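Local coordinates for uncharacterized protein (PDB 4O5J), which probably acts as an outer membrane adhesin that binds sialic acid-bearing sugars and helps Helicobacter pylori cells adhere, at residues Y240-N245 against S310-Q315; L319-Y323 against R338-N344. All coordinates share one frame; numbering follows the deposited sequence.

Contact 1: residues Y240-N245 against S310-Q315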
ATOM      1  N   TYR A 240       0.869 -15.203 -12.618  1.00 35.37           N
ATOM      2  CA  TYR A 240       1.769 -15.235 -11.445  1.00 33.28           C
ATOM      3  C   TYR A 240       1.379 -14.224 -10.403  1.00 41.85           C
ATOM      4  O   TYR A 240       1.134 -13.028 -10.728  1.00 38.96           O
ATOM      5  CB  TYR A 240       3.192 -15.025 -11.877  1.00 27.75           C
ATOM      6  CG  TYR A 240       3.710 -16.140 -12.766  1.00 34.62           C
ATOM      7  CD1 TYR A 240       4.308 -17.296 -12.221  1.00 31.56           C
ATOM      8  CD2 TYR A 240       3.600 -16.062 -14.146  1.00 28.64           C
ATOM      9  CE1 TYR A 240       4.774 -18.293 -13.037  1.00 30.16           C
ATOM     10  CE2 TYR A 240       4.039 -17.074 -14.966  1.00 33.93           C
ATOM     11  CZ  TYR A 240       4.633 -18.181 -14.413  1.00 35.23           C
ATOM     12  OH  TYR A 240       5.076 -19.189 -15.254  1.00 31.79           O
ATOM     13  N   ALA A 241       1.288 -14.669  -9.144  1.00 38.19           N
ATOM     14  CA  ALA A 241       0.838 -13.821  -8.054  1.00 37.38           C
ATOM     15  C   ALA A 241       1.772 -12.617  -7.846  1.00 39.30           C
ATOM     16  O   ALA A 241       1.335 -11.542  -7.422  1.00 41.59           O
ATOM     17  CB  ALA A 241       0.675 -14.649  -6.724  1.00 34.15           C
ATOM     18  N   VAL A 242       3.060 -12.802  -8.097  1.00 35.60           N
ATOM     19  CA  VAL A 242       4.010 -11.721  -7.883  1.00 36.48           C
ATOM     20  C   VAL A 242       3.627 -10.565  -8.810  1.00 38.91           C
ATOM     21  O   VAL A 242       3.602  -9.416  -8.383  1.00 38.19           O
ATOM     22  CB  VAL A 242       5.464 -12.137  -8.102  1.00 33.74           C
ATOM     23  CG1 VAL A 242       5.725 -12.559  -9.536  1.00 30.60           C
ATOM     24  CG2 VAL A 242       6.400 -10.996  -7.685  1.00 30.78           C
ATOM     25  N   PHE A 243       3.284 -10.877 -10.059  1.00 36.21           N
ATOM     26  CA  PHE A 243       2.846  -9.871 -10.998  1.00 33.23           C
ATOM     27  C   PHE A 243       1.494  -9.261 -10.596  1.00 37.03           C
ATOM     28  O   PHE A 243       1.370  -8.019 -10.478  1.00 35.33           O
ATOM     29  CB  PHE A 243       2.767 -10.406 -12.395  1.00 33.92           C
ATOM     30  CG  PHE A 243       2.277  -9.357 -13.414  1.00 36.67           C
ATOM     31  CD1 PHE A 243       3.142  -8.392 -13.919  1.00 35.71           C
ATOM     32  CD2 PHE A 243       0.925  -9.310 -13.801  1.00 32.41           C
ATOM     33  CE1 PHE A 243       2.668  -7.425 -14.818  1.00 32.51           C
ATOM     34  CE2 PHE A 243       0.466  -8.392 -14.668  1.00 33.27           C
ATOM     35  CZ  PHE A 243       1.336  -7.441 -15.196  1.00 34.80           C
ATOM     36  N   ASN A 244       0.481 -10.092 -10.401  1.00 32.56           N
ATOM     37  CA  ASN A 244      -0.829  -9.608 -10.081  1.00 34.12           C
ATOM     38  C   ASN A 244      -0.841  -8.766  -8.809  1.00 34.17           C
ATOM     39  O   ASN A 244      -1.465  -7.702  -8.772  1.00 40.15           O
ATOM     40  CB  ASN A 244      -1.804 -10.763  -9.946  1.00 34.01           C
ATOM     41  CG  ASN A 244      -1.955 -11.536 -11.246  1.00 42.80           C
ATOM     42  OD1 ASN A 244      -1.747 -10.972 -12.336  1.00 42.29           O
ATOM     43  ND2 ASN A 244      -2.254 -12.811 -11.156  1.00 38.03           N
ATOM     44  N   ASN A 245      -0.191  -9.257  -7.754  1.00 36.59           N
ATOM     45  CA  ASN A 245      -0.221  -8.560  -6.494  1.00 36.02           C
ATOM     46  C   ASN A 245       0.458  -7.159  -6.633  1.00 39.66           C
ATOM     47  O   ASN A 245      -0.051  -6.173  -6.131  1.00 31.76           O
ATOM     48  CB  ASN A 245       0.466  -9.361  -5.412  1.00 29.17           C
ATOM     49  CG  ASN A 245      -0.447 -10.447  -4.846  1.00 37.94           C
ATOM     50  OD1 ASN A 245      -1.490 -10.764  -5.418  1.00 39.25           O
ATOM     51  ND2 ASN A 245      -0.045 -11.011  -3.706  1.00 43.26           N
ATOM     52  N   SER A 310       1.340 -11.918   0.517  1.00 43.59           N
ATOM     53  CA  SER A 310       0.565 -12.921  -0.166  1.00 42.02           C
ATOM     54  C   SER A 310       1.350 -13.433  -1.372  1.00 42.51           C
ATOM     55  O   SER A 310       0.855 -14.284  -2.106  1.00 47.58           O
ATOM     56  CB  SER A 310      -0.712 -12.300  -0.756  1.00 45.87           C
ATOM     57  OG  SER A 310      -1.554 -12.043   0.188  1.00 73.58           O
ATOM     58  N   ILE A 311       2.522 -12.875  -1.650  1.00 39.35           N
ATOM     59  CA  ILE A 311       3.320 -13.329  -2.771  1.00 35.05           C
ATOM     60  C   ILE A 311       4.030 -14.628  -2.371  1.00 38.40           C
ATOM     61  O   ILE A 311       4.686 -14.654  -1.358  1.00 48.97           O
ATOM     62  CB  ILE A 311       4.367 -12.304  -3.190  1.00 36.32           C
ATOM     63  CG1 ILE A 311       3.686 -11.029  -3.702  1.00 36.89           C
ATOM     64  CG2 ILE A 311       5.320 -12.889  -4.252  1.00 35.66           C
ATOM     65  CD1 ILE A 311       4.661  -9.843  -3.924  1.00 37.81           C
ATOM     66  N   PRO A 312       3.900 -15.711  -3.170  1.00 43.40           N
ATOM     67  CA  PRO A 312       4.540 -16.974  -2.746  1.00 40.02           C
ATOM     68  C   PRO A 312       6.043 -16.698  -2.549  1.00 42.77           C
ATOM     69  O   PRO A 312       6.690 -15.946  -3.311  1.00 45.22           O
ATOM     70  CB  PRO A 312       4.272 -17.931  -3.914  1.00 40.32           C
ATOM     71  CG  PRO A 312       2.998 -17.381  -4.570  1.00 41.41           C
ATOM     72  CD  PRO A 312       3.042 -15.868  -4.337  1.00 34.09           C
ATOM     73  N   ALA A 313       6.571 -17.244  -1.490  1.00 34.42           N
ATOM     74  CA  ALA A 313       7.930 -17.096  -0.993  1.00 41.97           C
ATOM     75  C   ALA A 313       8.979 -17.212  -2.084  1.00 42.84           C
ATOM     76  O   ALA A 313       9.945 -16.467  -2.080  1.00 50.17           O
ATOM     77  CB  ALA A 313       8.233 -18.133   0.211  1.00 34.99           C
ATOM     78  N   GLU A 314       8.854 -18.188  -2.967  1.00 41.84           N
ATOM     79  CA  GLU A 314       9.860 -18.397  -3.968  1.00 39.16           C
ATOM     80  C   GLU A 314       9.819 -17.262  -5.009  1.00 39.58           C
ATOM     81  O   GLU A 314      10.864 -16.853  -5.515  1.00 41.32           O
ATOM     82  CB  GLU A 314       9.596 -19.733  -4.672  1.00 39.84           C
ATOM     83  CG  GLU A 314      10.678 -20.055  -5.685  1.00 51.23           C
ATOM     84  CD  GLU A 314      12.054 -20.340  -5.080  1.00 61.16           C
ATOM     85  OE1 GLU A 314      12.091 -20.818  -3.917  1.00 65.51           O
ATOM     86  OE2 GLU A 314      13.088 -20.118  -5.772  1.00 58.26           O
ATOM     87  N   GLN A 315       8.635 -16.786  -5.350  1.00 38.00           N
ATOM     88  CA  GLN A 315       8.521 -15.651  -6.288  1.00 37.82           C
ATOM     89  C   GLN A 315       9.104 -14.396  -5.647  1.00 41.87           C
ATOM     90  O   GLN A 315       9.795 -13.629  -6.312  1.00 42.67           O
ATOM     91  CB  GLN A 315       7.076 -15.417  -6.709  1.00 29.83           C
ATOM     92  CG  GLN A 315       6.555 -16.559  -7.560  1.00 32.62           C
ATOM     93  CD  GLN A 315       5.087 -16.361  -7.878  1.00 37.20           C
ATOM     94  OE1 GLN A 315       4.551 -15.273  -7.733  1.00 38.03           O
ATOM     95  NE2 GLN A 315       4.424 -17.431  -8.342  1.00 33.19           N
TER
HETATM   96  O   HOH W   1       1.423 -17.601  -8.516  1.00 36.78           O
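Gln-315 reaches across with its amide to the start of helix 241-268. Gln-315 OE1 accepts a hydrogen bond from Val-242 N at 2.9 Å. The donor lies almost straight out from the carbonyl (165° at the oxygen), but the bond is bent at the hydrogen, with an N-H...O angle of 137°. The other end of the amide is used as well. One water accepts from both Gln-315 NE2 and Ala-241 N, at 3.0 Å each. Gln-315, from a distant part of the chain, thus takes up two N-H groups just after the N-cap residue Tyr-240, one directly and one through the water. Its CG sits beside the backbone N (chi1 -68°), and the chain then runs extended, carrying the amide to the helix start. Gln-315 NE2 also lies at the edge of the Tyr-240 ring, in its plane, 3.9 Å from Tyr-240 CD1.

Apolar contacts flank the polar grip. Ile-311 CG2 packs on Val-242 CB at 3.9 Å, and Pro-312 CD sits 3.6 Å from Ala-241 CB. Further along, Asn-245 ND2 comes alongside Ser-310 CB, but its hydrogen bond goes to Leu-307 O. Ser-310 OG is bonded to Asn-306 O.

Tyr-240 OH is hydrogen-bonded to Ser-233 OG, and its ring meets Trp-216; both partners adjoin strands 214-215 and 234-235. The contact joins helix 241-268 to the bend between helices 281-309 and 313-320.

Contact 2: residues L319-Y323 against R338-N344; sequences LEKAY and RQVVNLN
Val-340 points its two methyl groups at the last turn of helix 313-320. Val-340 CG2 lies 3.1 Å from Leu-319 O and Val-340 CG1 lies 3.1 Å from Glu-320 O, so the side chain is packed tightly against two backbone carbonyls. Val-340 CG1 also meets the edge of the Tyr-323 ring, near its plane, 3.5 Å from Tyr-323 CD2. Tyr-323 leaves the backbone toward segment 338-344, and chi1 of 71° sets CG between its own N and C. Val-341 CG2 approaches the hydroxyl end of the same ring, 4.0 Å from Tyr-323 OH. On the CD1 and CE1 side, Arg-338 NH1 comes within 3.5 Å of Tyr-323 CE1. The guanidinium and ring planes are 82° apart, so the two groups do not stack.

A 14-residue linker with neither helix nor strand joins the two segments. The chain returns through a 3-10 turn at 339-341 into the long helix 343-396 of this mainly helical adhesion domain, which has been related to tetratricopeptide repeat proteins. No hydrogen bond links the two segments.

Leu-319 and Leu-343 cross at about a right angle and touch through their CD2 methyls at 3.8 Å. Leu-319 also packs on Ile-246 of helix 241-268. Glu-320 extends its chain until Glu-320 OE2 is 3.1 Å from Asn-344 CB. The carboxylate and amide planes are 72° apart. Glu-320 OE2 and Asn-344 ND2 are close but too badly angled for a hydrogen bond; ND2 is hydrogen-bonded to Tyr-316 OH. Ala-322 rests against Ser-99 and Leu-100 of helix 82-101.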
ATOM      1  N   LEU A 319      12.243 -11.904  -6.904  1.00 29.16           N
ATOM      2  CA  LEU A 319      12.095 -10.456  -6.905  1.00 33.68           C
ATOM      3  C   LEU A 319      13.204  -9.784  -6.076  1.00 41.70           C
ATOM      4  O   LEU A 319      13.855  -8.849  -6.540  1.00 44.36           O
ATOM      5  CB  LEU A 319      10.737 -10.096  -6.324  1.00 31.73           C
ATOM      6  CG  LEU A 319      10.301  -8.636  -6.371  1.00 35.81           C
ATOM      7  CD1 LEU A 319      10.142  -8.137  -7.843  1.00 37.98           C
ATOM      8  CD2 LEU A 319       8.948  -8.530  -5.661  1.00 38.41           C
ATOM      9  N   GLU A 320      13.438 -10.246  -4.852  1.00 40.07           N
ATOM     10  CA  GLU A 320      14.486  -9.667  -3.994  1.00 34.46           C
ATOM     11  C   GLU A 320      15.853  -9.821  -4.620  1.00 43.86           C
ATOM     12  O   GLU A 320      16.732  -8.996  -4.384  1.00 51.69           O
ATOM     13  CB  GLU A 320      14.561 -10.441  -2.672  1.00 37.72           C
ATOM     14  CG  GLU A 320      13.530  -9.992  -1.735  1.00 51.39           C
ATOM     15  CD  GLU A 320      13.712 -10.698  -0.411  1.00 79.73           C
ATOM     16  OE1 GLU A 320      13.986 -11.947  -0.498  1.00 80.38           O
ATOM     17  OE2 GLU A 320      13.554 -10.017   0.673  1.00 85.51           O
ATOM     18  N   LYS A 321      16.052 -10.878  -5.405  1.00 38.60           N
ATOM     19  CA  LYS A 321      17.404 -11.179  -5.903  1.00 37.41           C
ATOM     20  C   LYS A 321      17.546 -10.818  -7.380  1.00 45.50           C
ATOM     21  O   LYS A 321      18.520 -11.203  -8.045  1.00 41.53           O
ATOM     22  CB  LYS A 321      17.754 -12.637  -5.662  1.00 34.18           C
ATOM     23  CG  LYS A 321      17.765 -13.050  -4.210  1.00 42.77           C
ATOM     24  CD  LYS A 321      18.955 -12.556  -3.527  1.00 51.78           C
ATOM     25  CE  LYS A 321      19.025 -13.164  -2.145  1.00 65.88           C
ATOM     26  NZ  LYS A 321      20.353 -12.729  -1.688  1.00 84.19           N
ATOM     27  N   ALA A 322      16.554 -10.100  -7.915  1.00 41.90           N
ATOM     28  CA  ALA A 322      16.474  -9.837  -9.364  1.00 41.57           C
ATOM     29  C   ALA A 322      17.753  -9.168  -9.857  1.00 45.55           C
ATOM     30  O   ALA A 322      18.123  -9.333 -11.009  1.00 46.98           O
ATOM     31  CB  ALA A 322      15.237  -8.975  -9.700  1.00 38.39           C
ATOM     32  N   TYR A 323      18.448  -8.446  -8.966  1.00 48.22           N
ATOM     33  CA  TYR A 323      19.619  -7.701  -9.366  1.00 48.87           C
ATOM     34  C   TYR A 323      20.790  -8.626  -9.621  1.00 55.75           C
ATOM     35  O   TYR A 323      21.793  -8.179 -10.172  1.00 55.25           O
ATOM     36  CB  TYR A 323      20.004  -6.657  -8.316  1.00 47.71           C
ATOM     37  CG  TYR A 323      20.569  -7.269  -7.043  1.00 55.44           C
ATOM     38  CD1 TYR A 323      21.941  -7.383  -6.837  1.00 55.96           C
ATOM     39  CD2 TYR A 323      19.722  -7.762  -6.048  1.00 54.13           C
ATOM     40  CE1 TYR A 323      22.433  -7.942  -5.664  1.00 61.10           C
ATOM     41  CE2 TYR A 323      20.226  -8.329  -4.862  1.00 58.51           C
ATOM     42  CZ  TYR A 323      21.566  -8.409  -4.690  1.00 62.55           C
ATOM     43  OH  TYR A 323      22.066  -8.975  -3.533  1.00 76.43           O
ATOM     44  N   ARG A 338      19.909  -2.581  -8.654  1.00 70.70           N
ATOM     45  CA  ARG A 338      20.348  -2.933  -7.285  1.00 67.57           C
ATOM     46  C   ARG A 338      19.396  -2.469  -6.181  1.00 69.54           C
ATOM     47  O   ARG A 338      19.431  -3.027  -5.070  1.00 60.88           O
ATOM     48  CB  ARG A 338      21.771  -2.456  -7.013  1.00 70.51           C
ATOM     49  CG  ARG A 338      22.802  -3.326  -7.746  1.00 75.00           C
ATOM     50  CD  ARG A 338      24.246  -3.042  -7.365  1.00 90.17           C
ATOM     51  NE  ARG A 338      24.483  -3.267  -5.941  1.00121.76           N
ATOM     52  CZ  ARG A 338      24.831  -4.433  -5.386  1.00127.30           C
ATOM     53  NH1 ARG A 338      24.972  -5.537  -6.133  1.00120.15           N
ATOM     54  NH2 ARG A 338      25.036  -4.488  -4.065  1.00115.24           N
ATOM     55  N   GLN A 339      18.534  -1.483  -6.497  1.00 61.58           N
ATOM     56  CA  GLN A 339      17.591  -0.897  -5.540  1.00 60.91           C
ATOM     57  C   GLN A 339      16.773  -2.003  -4.848  1.00 61.23           C
ATOM     58  O   GLN A 339      16.354  -1.857  -3.695  1.00 59.59           O
ATOM     59  CB  GLN A 339      16.646   0.150  -6.232  1.00 65.43           C
ATOM     60  CG  GLN A 339      17.308   1.455  -6.481  1.00 76.83           C
ATOM     61  CD  GLN A 339      17.652   2.049  -5.152  1.00 99.54           C
ATOM     62  OE1 GLN A 339      16.778   2.215  -4.310  1.00116.40           O
ATOM     63  NE2 GLN A 339      18.926   2.327  -4.925  1.00109.99           N
ATOM     64  N   VAL A 340      16.569  -3.110  -5.561  1.00 54.30           N
ATOM     65  CA  VAL A 340      15.763  -4.220  -5.100  1.00 52.14           C
ATOM     66  C   VAL A 340      16.349  -4.818  -3.774  1.00 59.95           C
ATOM     67  O   VAL A 340      15.698  -5.622  -3.094  1.00 64.79           O
ATOM     68  CB  VAL A 340      15.575  -5.256  -6.264  1.00 49.05           C
ATOM     69  CG1 VAL A 340      16.544  -6.422  -6.143  1.00 45.42           C
ATOM     70  CG2 VAL A 340      14.141  -5.739  -6.323  1.00 46.13           C
ATOM     71  N   VAL A 341      17.561  -4.387  -3.401  1.00 60.98           N
ATOM     72  CA  VAL A 341      18.217  -4.893  -2.229  1.00 66.76           C
ATOM     73  C   VAL A 341      17.613  -4.178  -1.000  1.00 68.96           C
ATOM     74  O   VAL A 341      17.693  -4.664   0.126  1.00 68.38           O
ATOM     75  CB  VAL A 341      19.749  -4.733  -2.364  1.00 67.98           C
ATOM     76  CG1 VAL A 341      20.213  -3.366  -1.873  1.00 63.67           C
ATOM     77  CG2 VAL A 341      20.429  -5.826  -1.625  1.00 89.60           C
ATOM     78  N   ASN A 342      16.997  -3.027  -1.224  1.00 53.43           N
ATOM     79  CA  ASN A 342      16.305  -2.312  -0.164  1.00 53.04           C
ATOM     80  C   ASN A 342      14.871  -2.743   0.009  1.00 52.67           C
ATOM     81  O   ASN A 342      14.208  -2.272   0.923  1.00 54.15           O
ATOM     82  CB  ASN A 342      16.324  -0.811  -0.442  1.00 55.64           C
ATOM     83  CG  ASN A 342      17.748  -0.291  -0.579  1.00 69.61           C
ATOM     84  OD1 ASN A 342      18.627  -0.683   0.174  1.00 75.41           O
ATOM     85  ND2 ASN A 342      17.988   0.558  -1.552  1.00 74.68           N
ATOM     86  N   LEU A 343      14.384  -3.622  -0.879  1.00 48.05           N
ATOM     87  CA  LEU A 343      12.939  -3.919  -0.939  1.00 45.03           C
ATOM     88  C   LEU A 343      12.388  -4.453   0.382  1.00 45.41           C
ATOM     89  O   LEU A 343      11.421  -3.921   0.936  1.00 52.33           O
ATOM     90  CB  LEU A 343      12.623  -4.874  -2.074  1.00 38.44           C
ATOM     91  CG  LEU A 343      11.167  -5.234  -2.151  1.00 42.09           C
ATOM     92  CD1 LEU A 343      10.280  -3.973  -2.249  1.00 36.30           C
ATOM     93  CD2 LEU A 343      10.900  -6.209  -3.300  1.00 44.75           C
ATOM     94  N   ASN A 344      13.016  -5.485   0.900  1.00 39.54           N
ATOM     95  CA  ASN A 344      12.492  -6.117   2.048  1.00 50.19           C
ATOM     96  C   ASN A 344      12.456  -5.192   3.289  1.00 53.85           C
ATOM     97  O   ASN A 344      11.518  -5.240   4.092  1.00 56.68           O
ATOM     98  CB  ASN A 344      13.197  -7.427   2.329  1.00 57.16           C
ATOM     99  CG  ASN A 344      12.440  -8.216   3.380  1.00 70.15           C
ATOM    100  OD1 ASN A 344      12.805  -8.213   4.548  1.00 79.25           O
ATOM    101  ND2 ASN A 344      11.290  -8.767   2.995  1.00 71.95           N
TER

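Both contacts use helix 313-320. Contact 1 holds its start and contact 2 its end, and their centres are 15 Å apart. They meet directly where Val-242 CG2 packs on Leu-319 CD2 at 4.1 Å, so their apolar parts are continuous. Each is partly buried. The aliphatic residues Val-242, Ile-311, Leu-319, Val-340 and Leu-343 lie inside, while Ser-310, Pro-312, Arg-338 and Val-341 are exposed. The chemistry differs. Contact 1 is polar at its centre: a glutamine amide meets the N-H groups of a helix start, once directly and once through a water. Contact 2 rests mainly on aliphatic and aromatic packing, with charged and amide groups beside it. Together they tie helix 313-320 to helices 241-268 and 343-396.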